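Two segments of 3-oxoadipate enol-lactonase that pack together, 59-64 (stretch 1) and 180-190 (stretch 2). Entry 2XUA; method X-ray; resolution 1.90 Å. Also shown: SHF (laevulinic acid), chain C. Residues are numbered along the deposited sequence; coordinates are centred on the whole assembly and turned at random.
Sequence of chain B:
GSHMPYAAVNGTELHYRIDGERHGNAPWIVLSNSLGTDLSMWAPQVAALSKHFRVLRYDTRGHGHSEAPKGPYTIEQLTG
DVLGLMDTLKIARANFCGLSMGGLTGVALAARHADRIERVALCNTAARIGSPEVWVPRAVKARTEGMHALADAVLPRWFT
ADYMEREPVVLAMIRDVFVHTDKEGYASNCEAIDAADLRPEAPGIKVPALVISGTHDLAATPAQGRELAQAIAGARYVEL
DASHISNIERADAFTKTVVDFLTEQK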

# COMPACT_ATOMS: atom_id res chain seq x y z
N ASP B 59 -3.76 10.95 2.14
CA ASP B 59 -4.96 10.15 2.35
C ASP B 59 -6.10 11.11 2.66
O ASP B 59 -6.09 11.83 3.68
CB ASP B 59 -4.75 9.13 3.46
CG ASP B 59 -3.88 7.95 3.00
OD1 ASP B 59 -3.65 7.84 1.81
OD2 ASP B 59 -3.42 7.12 3.80
N THR B 60 -7.10 11.09 1.79
CA THR B 60 -8.30 11.93 2.01
C THR B 60 -8.90 11.60 3.38
O THR B 60 -8.79 10.48 3.87
CB THR B 60 -9.31 11.60 0.88
OG1 THR B 60 -8.72 11.88 -0.40
CG2 THR B 60 -10.64 12.45 1.03
N ARG B 61 -9.54 12.55 4.04
CA ARG B 61 -10.17 12.23 5.33
C ARG B 61 -11.07 10.99 5.17
O ARG B 61 -11.67 10.75 4.12
CB ARG B 61 -11.03 13.41 5.85
CG ARG B 61 -12.04 13.91 4.86
CD ARG B 61 -13.07 14.82 5.68
NE ARG B 61 -12.40 16.05 6.14
CZ ARG B 61 -12.80 16.81 7.16
NH1 ARG B 61 -13.88 16.50 7.87
NH2 ARG B 61 -12.12 17.92 7.45
N GLY B 62 -11.14 10.20 6.21
CA GLY B 62 -11.89 8.95 6.22
C GLY B 62 -11.18 7.78 5.57
O GLY B 62 -11.76 6.71 5.51
N HIS B 63 -9.95 8.01 5.04
CA HIS B 63 -9.22 6.97 4.25
C HIS B 63 -7.83 6.69 4.79
O HIS B 63 -7.21 7.51 5.48
CB HIS B 63 -9.05 7.40 2.78
CG HIS B 63 -10.34 7.45 1.99
ND1 HIS B 63 -11.25 8.49 2.12
CD2 HIS B 63 -10.87 6.60 1.08
CE1 HIS B 63 -12.28 8.26 1.32
NE2 HIS B 63 -12.06 7.13 0.67
N GLY B 64 -7.34 5.50 4.46
CA GLY B 64 -5.93 5.23 4.54
C GLY B 64 -5.52 5.37 5.97
O GLY B 64 -6.13 4.73 6.86
N HIS B 180 -10.20 -2.19 4.00
CA HIS B 180 -9.79 -1.71 5.29
C HIS B 180 -10.04 -0.23 5.46
O HIS B 180 -9.67 0.35 6.50
CB HIS B 180 -8.33 -2.11 5.55
CG HIS B 180 -8.23 -3.56 5.89
ND1 HIS B 180 -8.42 -4.02 7.18
CD2 HIS B 180 -8.12 -4.66 5.11
CE1 HIS B 180 -8.39 -5.34 7.17
NE2 HIS B 180 -8.21 -5.75 5.93
N THR B 181 -10.75 0.37 4.50
CA THR B 181 -11.17 1.79 4.65
C THR B 181 -12.19 1.88 5.78
O THR B 181 -13.11 1.05 5.85
CB THR B 181 -11.76 2.32 3.34
OG1 THR B 181 -10.70 2.27 2.36
CG2 THR B 181 -12.15 3.81 3.43
N ASP B 182 -12.05 2.88 6.65
CA ASP B 182 -13.02 3.05 7.72
C ASP B 182 -14.45 3.17 7.08
O ASP B 182 -14.68 3.99 6.20
CB ASP B 182 -12.70 4.32 8.47
CG ASP B 182 -13.61 4.52 9.68
OD1 ASP B 182 -13.17 4.19 10.77
OD2 ASP B 182 -14.73 5.03 9.55
N LYS B 183 -15.40 2.34 7.52
CA LYS B 183 -16.72 2.33 6.85
C LYS B 183 -17.51 3.62 7.01
O LYS B 183 -18.20 4.03 6.08
CB LYS B 183 -17.53 1.09 7.25
CG LYS B 183 -18.16 1.10 8.60
CD LYS B 183 -18.51 -0.31 8.97
CE LYS B 183 -18.28 -0.51 10.45
NZ LYS B 183 -19.26 -1.54 10.87
N GLU B 184 -17.40 4.25 8.19
CA GLU B 184 -18.03 5.55 8.46
C GLU B 184 -17.35 6.63 7.63
O GLU B 184 -18.04 7.45 7.00
CB GLU B 184 -17.98 5.92 9.98
CG GLU B 184 -18.54 7.30 10.27
CD GLU B 184 -19.94 7.54 9.71
OE1 GLU B 184 -20.28 8.71 9.43
OE2 GLU B 184 -20.72 6.56 9.53
N GLY B 185 -16.00 6.57 7.56
CA GLY B 185 -15.24 7.50 6.71
C GLY B 185 -15.68 7.41 5.26
O GLY B 185 -15.89 8.40 4.59
N TYR B 186 -15.80 6.19 4.77
CA TYR B 186 -16.22 5.95 3.37
C TYR B 186 -17.66 6.46 3.14
O TYR B 186 -17.92 7.22 2.22
CB TYR B 186 -16.18 4.45 3.13
CG TYR B 186 -16.58 4.05 1.74
CD1 TYR B 186 -15.62 3.96 0.70
CD2 TYR B 186 -17.92 3.78 1.42
CE1 TYR B 186 -15.98 3.55 -0.59
CE2 TYR B 186 -18.31 3.41 0.11
CZ TYR B 186 -17.33 3.28 -0.89
OH TYR B 186 -17.69 2.93 -2.18
N ALA B 187 -18.60 6.01 3.96
CA ALA B 187 -19.97 6.54 3.85
C ALA B 187 -20.02 8.10 3.94
O ALA B 187 -20.76 8.75 3.19
CB ALA B 187 -20.83 5.91 4.95
N SER B 188 -19.24 8.72 4.81
CA SER B 188 -19.33 10.19 4.88
C SER B 188 -18.88 10.87 3.60
O SER B 188 -19.34 11.95 3.27
CB SER B 188 -18.55 10.75 6.06
OG SER B 188 -19.10 10.24 7.26
N ASN B 189 -17.93 10.23 2.90
CA ASN B 189 -17.45 10.73 1.60
C ASN B 189 -18.50 10.45 0.55
O ASN B 189 -18.72 11.28 -0.34
CB ASN B 189 -16.09 10.09 1.25
CG ASN B 189 -14.94 10.78 1.99
OD1 ASN B 189 -14.68 11.93 1.73
ND2 ASN B 189 -14.31 10.12 2.93
N CYS B 190 -19.21 9.34 0.67
CA CYS B 190 -20.35 9.14 -0.23
C CYS B 190 -21.30 10.34 -0.19
O CYS B 190 -21.70 10.87 -1.22
CB CYS B 190 -21.13 7.89 0.17
SG CYS B 190 -20.26 6.33 -0.16
C4 SHF C . -15.82 4.18 -5.02
C5 SHF C . -14.53 4.83 -5.54
C3 SHF C . -17.13 4.34 -5.80
C2 SHF C . -17.07 4.66 -7.31
C1 SHF C . -18.38 4.20 -8.08
O4 SHF C . -15.78 3.48 -3.98
O1 SHF C . -18.27 3.09 -8.64
OH1 SHF C . -19.40 4.95 -8.19
O HOH W 1 -9.91 4.58 6.72
O HOH W 2 -8.56 4.03 2.35

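One direct hydrogen bond joins the stretches: Asn 189 ND2 donates to Arg 61 O at 3.0 Å, with an N-H...acceptor angle of 153°. The same carbonyl oxygen accepts from within its own stretch, His 63 ND1 to Arg 61 O being 3.0 Å at 158°. Accordingly, Asn 189 ND2 lies 3.2 Å from His 63 CE1, at the ring edge and near its plane. A weak bond from Asn 189 ND2 to Gly 185 O (2.9 Å, 129°) ties the amide back to its own helix.

Backbone packing is closest at two glycines, where Gly 62 CA and Gly 185 CA are 3.7 Å apart. Neither position has room for a side chain: an ideal CB on Gly 62 would fall 2.9 Å from Gly 185 CA, and an ideal CB on Gly 185 would fall 2.4 Å from Gly 62 O. Gly 62, in the type II turn from Thr 60 to His 63, also has a positive phi of 81°.

Thr 181 CG2 makes van der Waals contact, 3.6 Å from Gly 62 O and 3.9 Å from His 63 CD2.

Two waters bridge the stretches. Water 1 donates to Gly 62 O (3.1 Å) and accepts from Asp 182 N (2.7 Å); water 2 accepts from Gly 64 N and donates to Thr 181 OG1, both at 2.8 Å.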